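PDB 4A9V: PHOX from Pseudomonas fluorescens, which catalyses the hydrolysis of phosphate monoesters as an alkaline phosphatase, using an iron-calcium cofactor held in a beta-propeller. Local coordinates for residues 69-74 against 178-183; 83-89 against 118-124; 328-332 against 443-447. All coordinates share one frame; numbering follows the deposited sequence.

Contact 1: residues 69-74 against 178-183; sequences DGMSLF and NCANGK. With LI (lithium ion), chain D; FEO (mu-oxo-diiron), chain S; EDO (1,2-ethanediol), chain O.
Asp69 and Cys179 meet at the metal end of this contact, with the carboxylate carbon of Asp69 lying against the carbonyl oxygen of Cys179. Both carboxylate oxygens of Asp69 hold the lithium ion, and OD1 is also hydrogen-bonded to Thr534. Cys179 SG binds iron FE1 of the mu-oxo-diiron group at 2.5 Å; Glu90 and Glu194 supply further ligands to the cluster. The backbones are joined by one bond, Gly70 N to Cys179 O at 2.9 Å. Beside it Gly70 CA comes within 3.8 Å of Ala180 CA, and a beta carbon on Gly70 would run into that atom.

The two strands run roughly parallel, 23° apart, as edge strands of two adjoining sheets of the beta-propeller; Asn88, on the strand next to 69-74, reaches across to Cys179 O and Ala180 O.

Side-chain polar bonds continue the seam. With CG lodged between its backbone N and carbonyl carbon (chi1 63°), Asn181 lays its amide against 70-72: ND2 gives a bond of 2.9 Å to Ser72 OG, which lies in the amide plane, while OD1 faces a water held by Met71 N. Without this amide, as with an alanine here, Ser72 OG is likely to lose the ND2 donor and the water one of its anchors. The fully extended Lys183 carries NZ to 2.7 Å from Leu73 O, nearly along the C=O axis; NZ also donates to O1 of a 1,2-ethanediol, probably from the crystallisation liquor.

Apolar contact comes from the same lysine: its CG lies 3.8 Å from CE2 of Phe74, the two side chains running antiparallel past one another.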
loop_
_atom_site.group_PDB
_atom_site.type_symbol
_atom_site.label_atom_id
_atom_site.label_comp_id
_atom_site.label_asym_id
_atom_site.label_seq_id
_atom_site.Cartn_x
_atom_site.Cartn_y
_atom_site.Cartn_z
ATOM N N ASP A 69 1.442 -0.775 -7.859
ATOM C CA ASP A 69 0.898 -0.166 -6.661
ATOM C C ASP A 69 2.037 0.595 -5.948
ATOM O O ASP A 69 2.714 1.417 -6.565
ATOM C CB ASP A 69 0.220 -1.259 -5.813
ATOM C CG ASP A 69 -0.869 -0.727 -4.902
ATOM O OD1 ASP A 69 -0.776 0.445 -4.477
ATOM O OD2 ASP A 69 -1.801 -1.512 -4.585
ATOM N N GLY A 70 2.301 0.313 -4.679
ATOM C CA GLY A 70 3.357 1.039 -3.974
ATOM C C GLY A 70 4.726 0.801 -4.591
ATOM O O GLY A 70 4.987 -0.258 -5.158
ATOM N N MET A 71 5.613 1.783 -4.436
ATOM C CA MET A 71 6.940 1.715 -5.031
ATOM C C MET A 71 7.885 2.677 -4.342
ATOM O O MET A 71 7.490 3.729 -3.831
ATOM C CB MET A 71 6.884 2.029 -6.524
ATOM C CG MET A 71 6.306 3.386 -6.851
ATOM S SD MET A 71 6.166 3.597 -8.643
ATOM C CE MET A 71 5.392 5.202 -8.715
ATOM N N SER A 72 9.159 2.326 -4.390
ATOM C CA SER A 72 10.225 3.196 -3.913
ATOM C C SER A 72 11.331 3.290 -4.955
ATOM O O SER A 72 11.620 2.322 -5.673
ATOM C CB SER A 72 10.826 2.658 -2.611
ATOM O OG SER A 72 9.919 2.718 -1.526
ATOM N N LEU A 73 12.032 4.419 -4.922
ATOM C CA LEU A 73 13.214 4.646 -5.729
ATOM C C LEU A 73 14.448 4.684 -4.821
ATOM O O LEU A 73 14.446 5.341 -3.773
ATOM C CB LEU A 73 13.066 5.956 -6.516
ATOM C CG LEU A 73 14.232 6.320 -7.433
ATOM C CD1 LEU A 73 13.746 7.090 -8.648
ATOM C CD2 LEU A 73 15.304 7.118 -6.708
ATOM N N PHE A 74 15.490 3.978 -5.248
ATOM C CA PHE A 74 16.761 3.896 -4.544
ATOM C C PHE A 74 17.843 4.526 -5.405
ATOM O O PHE A 74 18.128 4.063 -6.501
ATOM C CB PHE A 74 17.120 2.428 -4.279
ATOM C CG PHE A 74 16.177 1.734 -3.334
ATOM C CD1 PHE A 74 14.971 1.216 -3.780
ATOM C CD2 PHE A 74 16.489 1.621 -1.988
ATOM C CE1 PHE A 74 14.089 0.617 -2.898
ATOM C CE2 PHE A 74 15.606 1.024 -1.100
ATOM C CZ PHE A 74 14.405 0.525 -1.559
ATOM N N ASN A 178 0.427 -7.646 -3.037
ATOM C CA ASN A 178 1.367 -6.624 -2.586
ATOM C C ASN A 178 0.828 -5.227 -2.835
ATOM O O ASN A 178 0.683 -4.801 -3.981
ATOM C CB ASN A 178 2.695 -6.777 -3.312
ATOM C CG ASN A 178 3.286 -8.134 -3.106
ATOM O OD1 ASN A 178 2.799 -9.118 -3.667
ATOM N ND2 ASN A 178 4.207 -8.224 -2.155
ATOM N N CYS A 179 0.502 -4.543 -1.747
ATOM C CA CYS A 179 -0.220 -3.289 -1.778
ATOM C C CYS A 179 0.784 -2.141 -1.821
ATOM O O CYS A 179 1.223 -1.743 -2.898
ATOM C CB CYS A 179 -1.151 -3.230 -0.569
ATOM S SG CYS A 179 -2.143 -1.742 -0.486
ATOM N N ALA A 180 1.247 -1.676 -0.670
ATOM C CA ALA A 180 2.225 -0.596 -0.685
ATOM C C ALA A 180 3.486 -0.967 0.109
ATOM O O ALA A 180 3.853 -2.155 0.188
ATOM C CB ALA A 180 1.584 0.723 -0.244
ATOM N N ASN A 181 4.259 0.052 0.483
ATOM C CA ASN A 181 5.701 -0.078 0.531
ATOM C C ASN A 181 6.314 0.613 1.739
ATOM O O ASN A 181 5.703 1.485 2.360
ATOM C CB ASN A 181 6.310 0.515 -0.749
ATOM C CG ASN A 181 6.034 2.002 -0.891
ATOM O OD1 ASN A 181 4.877 2.444 -0.843
ATOM N ND2 ASN A 181 7.092 2.791 -0.983
ATOM N N GLY A 182 7.593 0.311 1.958
ATOM C CA GLY A 182 8.480 1.124 2.773
ATOM C C GLY A 182 9.881 1.096 2.209
ATOM O O GLY A 182 10.242 0.192 1.462
ATOM N N LYS A 183 10.668 2.085 2.595
ATOM C CA LYS A 183 12.049 2.210 2.157
ATOM C C LYS A 183 12.896 2.383 3.404
ATOM O O LYS A 183 12.679 3.319 4.168
ATOM C CB LYS A 183 12.200 3.433 1.253
ATOM C CG LYS A 183 13.632 3.684 0.811
ATOM C CD LYS A 183 13.717 4.877 -0.123
ATOM C CE LYS A 183 15.144 5.186 -0.527
ATOM N NZ LYS A 183 15.192 6.420 -1.364
HETATM LI LI LI D . -2.817 -0.058 -3.278
HETATM FE FE1 FEO S . -4.206 -2.344 -1.672
HETATM FE FE2 FEO S . -5.803 -0.789 0.993
HETATM O O FEO S . -5.229 -0.899 -0.847
HETATM C C1 EDO O . 18.765 6.148 -1.770
HETATM O O1 EDO O . 17.578 6.730 -2.549
HETATM C C2 EDO O . 18.283 4.930 -0.973
HETATM O O2 EDO O . 19.349 3.968 -0.868
HETATM O O HOH W 1 4.851 4.326 -3.318
HETATM O O HOH W 2 -3.920 -0.891 -3.244
HETATM O O HOH W 3 -1.972 0.993 -2.071
HETATM O O HOH W 4 -6.271 -2.738 -2.528
#

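Contact 2: residues 83-89 against 118-124; sequences ALMAINN and GVSVIEV
Gly118 opens the antiparallel pairing with 83-89 by exchanging two backbone bonds with Asn89. Its positive phi of 121° would jam a beta carbon against the preceding carbonyl. Val119 points to the face it shares with Asn88, where its CG2 lies 3.6 Å from OD1 of Asn88, an oxygen hydrogen-bonded by Tyr189 and Thr191. Ser120 exchanges backbone bonds with Ile87, and its hydroxyl donates to a lone pair of Asn89 OD1 at 2.7 Å; OG is also hydrogen-bonded to Gly65 N. Val121 stands in the non-hydrogen-bonded pair opposite Ala86, its CA-H pointing at Met85 O. Ile122 exchanges two backbone bonds with Met85; CG1, between its backbone N and carbonyl carbon (chi1 65°), carries CD1 to 3.8 Å from CD1 of Ile87, two residues beyond Met85 on the same face. Glu123 sets its CB 3.9 Å from CD2 of Leu84, while its carboxylate turns to Ser137 and makes a salt bridge with Arg82. Val124 completes the run: CG2 touches Ala83 CB at 3.8 Å, and CG1 crosses the Met85 side chain beside SD. These inner strands of a four-stranded propeller sheet can bury Asn88, Asn89, Ser120 and Glu123 because each finds polar partners, while aliphatic groups fill the rest.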
loop_
_atom_site.group_PDB
_atom_site.type_symbol
_atom_site.label_atom_id
_atom_site.label_comp_id
_atom_site.label_asym_id
_atom_site.label_seq_id
_atom_site.Cartn_x
_atom_site.Cartn_y
_atom_site.Cartn_z
ATOM N N ALA A 83 19.293 4.664 -11.053
ATOM C CA ALA A 83 18.536 4.386 -9.831
ATOM C C ALA A 83 17.872 3.033 -10.001
ATOM O O ALA A 83 17.708 2.550 -11.123
ATOM C CB ALA A 83 17.492 5.462 -9.578
ATOM N N LEU A 84 17.497 2.414 -8.889
ATOM C CA LEU A 84 16.619 1.257 -8.931
ATOM C C LEU A 84 15.255 1.661 -8.405
ATOM O O LEU A 84 15.146 2.465 -7.491
ATOM C CB LEU A 84 17.170 0.094 -8.093
ATOM C CG LEU A 84 18.573 -0.396 -8.453
ATOM C CD1 LEU A 84 18.884 -1.630 -7.624
ATOM C CD2 LEU A 84 18.693 -0.704 -9.940
ATOM N N MET A 85 14.212 1.061 -8.962
ATOM C CA MET A 85 12.878 1.185 -8.404
ATOM C C MET A 85 12.352 -0.201 -8.082
ATOM O O MET A 85 12.521 -1.127 -8.869
ATOM C CB MET A 85 11.954 1.881 -9.401
ATOM C CG MET A 85 12.362 3.310 -9.663
ATOM S SD MET A 85 11.311 4.200 -10.832
ATOM C CE MET A 85 9.826 4.449 -9.862
ATOM N N ALA A 86 11.744 -0.345 -6.911
ATOM C CA ALA A 86 11.043 -1.559 -6.555
ATOM C C ALA A 86 9.566 -1.211 -6.522
ATOM O O ALA A 86 9.157 -0.266 -5.836
ATOM C CB ALA A 86 11.503 -2.056 -5.194
ATOM N N ILE A 87 8.779 -1.942 -7.312
ATOM C CA ILE A 87 7.396 -1.587 -7.581
ATOM C C ILE A 87 6.517 -2.805 -7.319
ATOM O O ILE A 87 6.720 -3.883 -7.885
ATOM C CB ILE A 87 7.224 -1.127 -9.038
ATOM C CG1 ILE A 87 8.103 0.091 -9.346
ATOM C CG2 ILE A 87 5.762 -0.837 -9.326
ATOM C CD1 ILE A 87 8.515 0.200 -10.803
ATOM N N ASN A 88 5.530 -2.632 -6.450
ATOM C CA ASN A 88 4.603 -3.698 -6.137
ATOM C C ASN A 88 3.670 -3.970 -7.300
ATOM O O ASN A 88 3.244 -3.045 -7.991
ATOM C CB ASN A 88 3.746 -3.318 -4.944
ATOM C CG ASN A 88 4.508 -3.309 -3.642
ATOM O OD1 ASN A 88 5.678 -3.703 -3.564
ATOM N ND2 ASN A 88 3.824 -2.902 -2.591
ATOM N N ASN A 89 3.230 -5.223 -7.384
ATOM C CA ASN A 89 2.209 -5.662 -8.322
ATOM C C ASN A 89 1.118 -6.361 -7.526
ATOM O O ASN A 89 1.339 -7.442 -6.978
ATOM C CB ASN A 89 2.847 -6.626 -9.333
ATOM C CG ASN A 89 3.921 -5.959 -10.159
ATOM O OD1 ASN A 89 5.094 -6.333 -10.104
ATOM N ND2 ASN A 89 3.525 -4.955 -10.936
ATOM N N GLY A 118 3.377 -9.583 -6.861
ATOM C CA GLY A 118 4.665 -9.577 -6.183
ATOM C C GLY A 118 5.325 -8.223 -6.317
ATOM O O GLY A 118 4.708 -7.193 -6.029
ATOM N N VAL A 119 6.585 -8.234 -6.744
ATOM C CA VAL A 119 7.377 -7.027 -6.902
ATOM C C VAL A 119 8.123 -7.112 -8.229
ATOM O O VAL A 119 8.552 -8.187 -8.660
ATOM C CB VAL A 119 8.352 -6.837 -5.716
ATOM C CG1 VAL A 119 9.268 -5.642 -5.930
ATOM C CG2 VAL A 119 7.572 -6.675 -4.417
ATOM N N SER A 120 8.259 -5.962 -8.879
ATOM C CA SER A 120 9.161 -5.802 -10.018
ATOM C C SER A 120 10.261 -4.822 -9.624
ATOM O O SER A 120 9.975 -3.681 -9.273
ATOM C CB SER A 120 8.393 -5.232 -11.209
ATOM O OG SER A 120 7.351 -6.085 -11.617
ATOM N N VAL A 121 11.508 -5.287 -9.630
ATOM C CA VAL A 121 12.660 -4.410 -9.448
ATOM C C VAL A 121 13.214 -4.058 -10.820
ATOM O O VAL A 121 13.414 -4.947 -11.652
ATOM C CB VAL A 121 13.770 -5.088 -8.616
ATOM C CG1 VAL A 121 14.941 -4.137 -8.407
ATOM C CG2 VAL A 121 13.226 -5.571 -7.283
ATOM N N ILE A 122 13.359 -2.760 -11.076
ATOM C CA ILE A 122 13.853 -2.281 -12.360
ATOM C C ILE A 122 14.945 -1.243 -12.176
ATOM O O ILE A 122 14.952 -0.500 -11.198
ATOM C CB ILE A 122 12.723 -1.695 -13.232
ATOM C CG1 ILE A 122 12.126 -0.427 -12.609
ATOM C CG2 ILE A 122 11.655 -2.748 -13.499
ATOM C CD1 ILE A 122 11.119 0.263 -13.508
ATOM N N GLU A 123 15.863 -1.181 -13.135
ATOM C CA GLU A 123 16.783 -0.067 -13.247
ATOM C C GLU A 123 16.197 1.014 -14.135
ATOM O O GLU A 123 15.627 0.725 -15.194
ATOM C CB GLU A 123 18.128 -0.532 -13.807
ATOM C CG GLU A 123 19.113 0.621 -13.944
ATOM C CD GLU A 123 20.482 0.235 -14.455
ATOM O OE1 GLU A 123 20.896 -0.925 -14.273
ATOM O OE2 GLU A 123 21.204 1.157 -14.887
ATOM N N VAL A 124 16.388 2.263 -13.717
ATOM C CA VAL A 124 16.123 3.410 -14.565
ATOM C C VAL A 124 17.395 4.238 -14.707
ATOM O O VAL A 124 18.246 4.266 -13.814
ATOM C CB VAL A 124 14.959 4.269 -14.018
ATOM C CG1 VAL A 124 13.667 3.475 -14.075
ATOM C CG2 VAL A 124 15.226 4.739 -12.598
#

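Contact 3: residues 328-332 against 443-447; sequences RFDAG and TFAWD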
loop_
_atom_site.group_PDB
_atom_site.type_symbol
_atom_site.label_atom_id
_atom_site.label_comp_id
_atom_site.label_asym_id
_atom_site.label_seq_id
_atom_site.Cartn_x
_atom_site.Cartn_y
_atom_site.Cartn_z
ATOM N N ARG A 328 -4.553 3.345 20.326
ATOM C CA ARG A 328 -5.855 3.772 20.821
ATOM C C ARG A 328 -5.924 5.294 20.715
ATOM O O ARG A 328 -4.930 5.979 20.932
ATOM C CB ARG A 328 -6.059 3.322 22.275
ATOM C CG ARG A 328 -7.478 3.526 22.785
ATOM C CD ARG A 328 -7.615 3.235 24.270
ATOM N NE ARG A 328 -7.381 1.832 24.581
ATOM C CZ ARG A 328 -7.236 1.365 25.815
ATOM N NH1 ARG A 328 -7.226 2.206 26.836
ATOM N NH2 ARG A 328 -7.024 0.075 26.024
ATOM N N PHE A 329 -7.061 5.808 20.263
ATOM C CA PHE A 329 -7.280 7.244 20.124
ATOM C C PHE A 329 -8.422 7.634 21.042
ATOM O O PHE A 329 -9.459 6.955 21.052
ATOM C CB PHE A 329 -7.681 7.590 18.690
ATOM C CG PHE A 329 -6.635 7.257 17.661
ATOM C CD1 PHE A 329 -6.588 5.992 17.094
ATOM C CD2 PHE A 329 -5.704 8.198 17.249
ATOM C CE1 PHE A 329 -5.608 5.652 16.181
ATOM C CE2 PHE A 329 -4.724 7.858 16.328
ATOM C CZ PHE A 329 -4.645 6.570 15.834
ATOM N N ASP A 330 -8.267 8.734 21.772
ATOM C CA ASP A 330 -9.350 9.229 22.604
ATOM C C ASP A 330 -10.420 9.939 21.783
ATOM O O ASP A 330 -10.384 9.947 20.556
ATOM C CB ASP A 330 -8.813 10.095 23.759
ATOM C CG ASP A 330 -8.380 11.501 23.337
ATOM O OD1 ASP A 330 -8.663 11.953 22.207
ATOM O OD2 ASP A 330 -7.800 12.187 24.205
ATOM N N ALA A 331 -11.467 10.380 22.466
ATOM C CA ALA A 331 -12.645 10.934 21.811
ATOM C C ALA A 331 -12.381 12.299 21.191
ATOM O O ALA A 331 -13.211 12.810 20.446
ATOM C CB ALA A 331 -13.796 11.024 22.800
ATOM N N GLY A 332 -11.290 12.939 21.597
ATOM C CA GLY A 332 -10.971 14.271 21.128
ATOM C C GLY A 332 -11.903 15.339 21.660
ATOM O O GLY A 332 -12.736 15.089 22.534
ATOM N N THR A 443 2.820 8.006 23.637
ATOM C CA THR A 443 1.629 8.833 23.460
ATOM C C THR A 443 1.859 9.885 22.386
ATOM O O THR A 443 3.000 10.168 22.002
ATOM C CB THR A 443 1.195 9.534 24.768
ATOM O OG1 THR A 443 2.161 10.524 25.129
ATOM C CG2 THR A 443 1.062 8.528 25.907
ATOM N N PHE A 444 0.753 10.429 21.885
ATOM C CA PHE A 444 0.788 11.408 20.822
ATOM C C PHE A 444 -0.455 12.291 20.877
ATOM O O PHE A 444 -1.466 11.929 21.492
ATOM C CB PHE A 444 0.903 10.716 19.454
ATOM C CG PHE A 444 -0.140 9.659 19.211
ATOM C CD1 PHE A 444 -1.418 10.010 18.801
ATOM C CD2 PHE A 444 0.138 8.320 19.415
ATOM C CE1 PHE A 444 -2.392 9.048 18.603
ATOM C CE2 PHE A 444 -0.828 7.355 19.210
ATOM C CZ PHE A 444 -2.075 7.715 18.749
ATOM N N ALA A 445 -0.351 13.452 20.236
ATOM C CA ALA A 445 -1.495 14.296 19.938
ATOM C C ALA A 445 -1.949 14.011 18.509
ATOM O O ALA A 445 -1.123 13.897 17.618
ATOM C CB ALA A 445 -1.092 15.753 20.081
ATOM N N TRP A 446 -3.255 13.936 18.283
ATOM C CA TRP A 446 -3.780 13.709 16.940
ATOM C C TRP A 446 -4.746 14.792 16.527
ATOM O O TRP A 446 -5.357 15.467 17.367
ATOM C CB TRP A 446 -4.417 12.318 16.824
ATOM C CG TRP A 446 -5.664 12.131 17.653
ATOM C CD1 TRP A 446 -5.753 11.582 18.920
ATOM C CD2 TRP A 446 -7.030 12.493 17.292
ATOM N NE1 TRP A 446 -7.054 11.587 19.361
ATOM C CE2 TRP A 446 -7.864 12.136 18.433
ATOM C CE3 TRP A 446 -7.614 13.101 16.198
ATOM C CZ2 TRP A 446 -9.216 12.442 18.477
ATOM C CZ3 TRP A 446 -8.977 13.377 16.240
ATOM C CH2 TRP A 446 -9.752 13.082 17.365
ATOM N N ASP A 447 -4.891 14.970 15.217
ATOM C CA ASP A 447 -5.926 15.844 14.658
ATOM C C ASP A 447 -6.333 15.311 13.292
ATOM O O ASP A 447 -5.590 14.565 12.662
ATOM C CB ASP A 447 -5.446 17.311 14.562
ATOM C CG ASP A 447 -4.399 17.537 13.471
ATOM O OD1 ASP A 447 -3.263 17.030 13.616
ATOM O OD2 ASP A 447 -4.699 18.250 12.487
#
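Trp446 has CG placed between its backbone N and carbonyl carbon (chi1 67°), and Phe444 starts in the same way; two residues apart on one strand, both bring their rings up to Phe329. Phe329 CG instead lies anti to its carbonyl carbon, which sets the ring where it can touch both.

The ring of Phe329 points its CD2 edge at one face of the Trp446 indole. CD2 lies 3.8 Å from Trp446 CD1, and the phenyl plane stands at 83° to the five-membered ring, a T-shaped (edge-to-face) pair with centroids 5.4 Å apart. Toward Phe444 the same ring is turned differently: the planes meet at 59°, an oblique pairing, and CE2 of Phe329 comes within 3.5 Å of CE1 of Phe444. The three rings form an aromatic cluster on a large antiparallel sheet of the beta-propeller. Strands 322-329 and 443-451 are not neighbours in that sheet; strand 340-347 runs between them, so the rings reach over it. Pro418 and Leu430 pack against both Phe329 and Trp446, while Trp345 and Trp432 meet the Phe444 ring.

Where strand 322-329 ends, the chain folds round the indole. Asp330 OD1 accepts from Gly332 N at 2.9 Å, closing an Asx turn, and from Trp446 NE1 at 3.3 Å. These two donors come from opposite faces of the carboxylate, each far out of its plane, and both bonds are bent; OD2 is held by the backbone N of Gln342. The turn brings Gly332 CA to 3.7 Å from CZ2 of Trp446, at the benzo end of the indole, and a beta carbon on that glycine would collide with CZ2.

In the fold
Contacts 1 and 2 are built on one another: their centres lie about 8 Å apart, and strands 68-76 and 82-89 are neighbours in one sheet, joined for instance by Gly70 O to Asn88 N at 2.8 Å and Phe74 N to Leu84 O at 2.7 Å. Along the chain contact 2 is nested within the loop that contact 1 closes. Contact 1 carries ligands of the metal centre, whereas contact 2 stands behind it, its Asn88 side chain about 7 Å from the lithium ion. Contact 3 is remote from this site: its centre lies about 28 Å from that of contact 1 and about 36 Å from that of contact 2, on the other side of the chain's centre from contact 2.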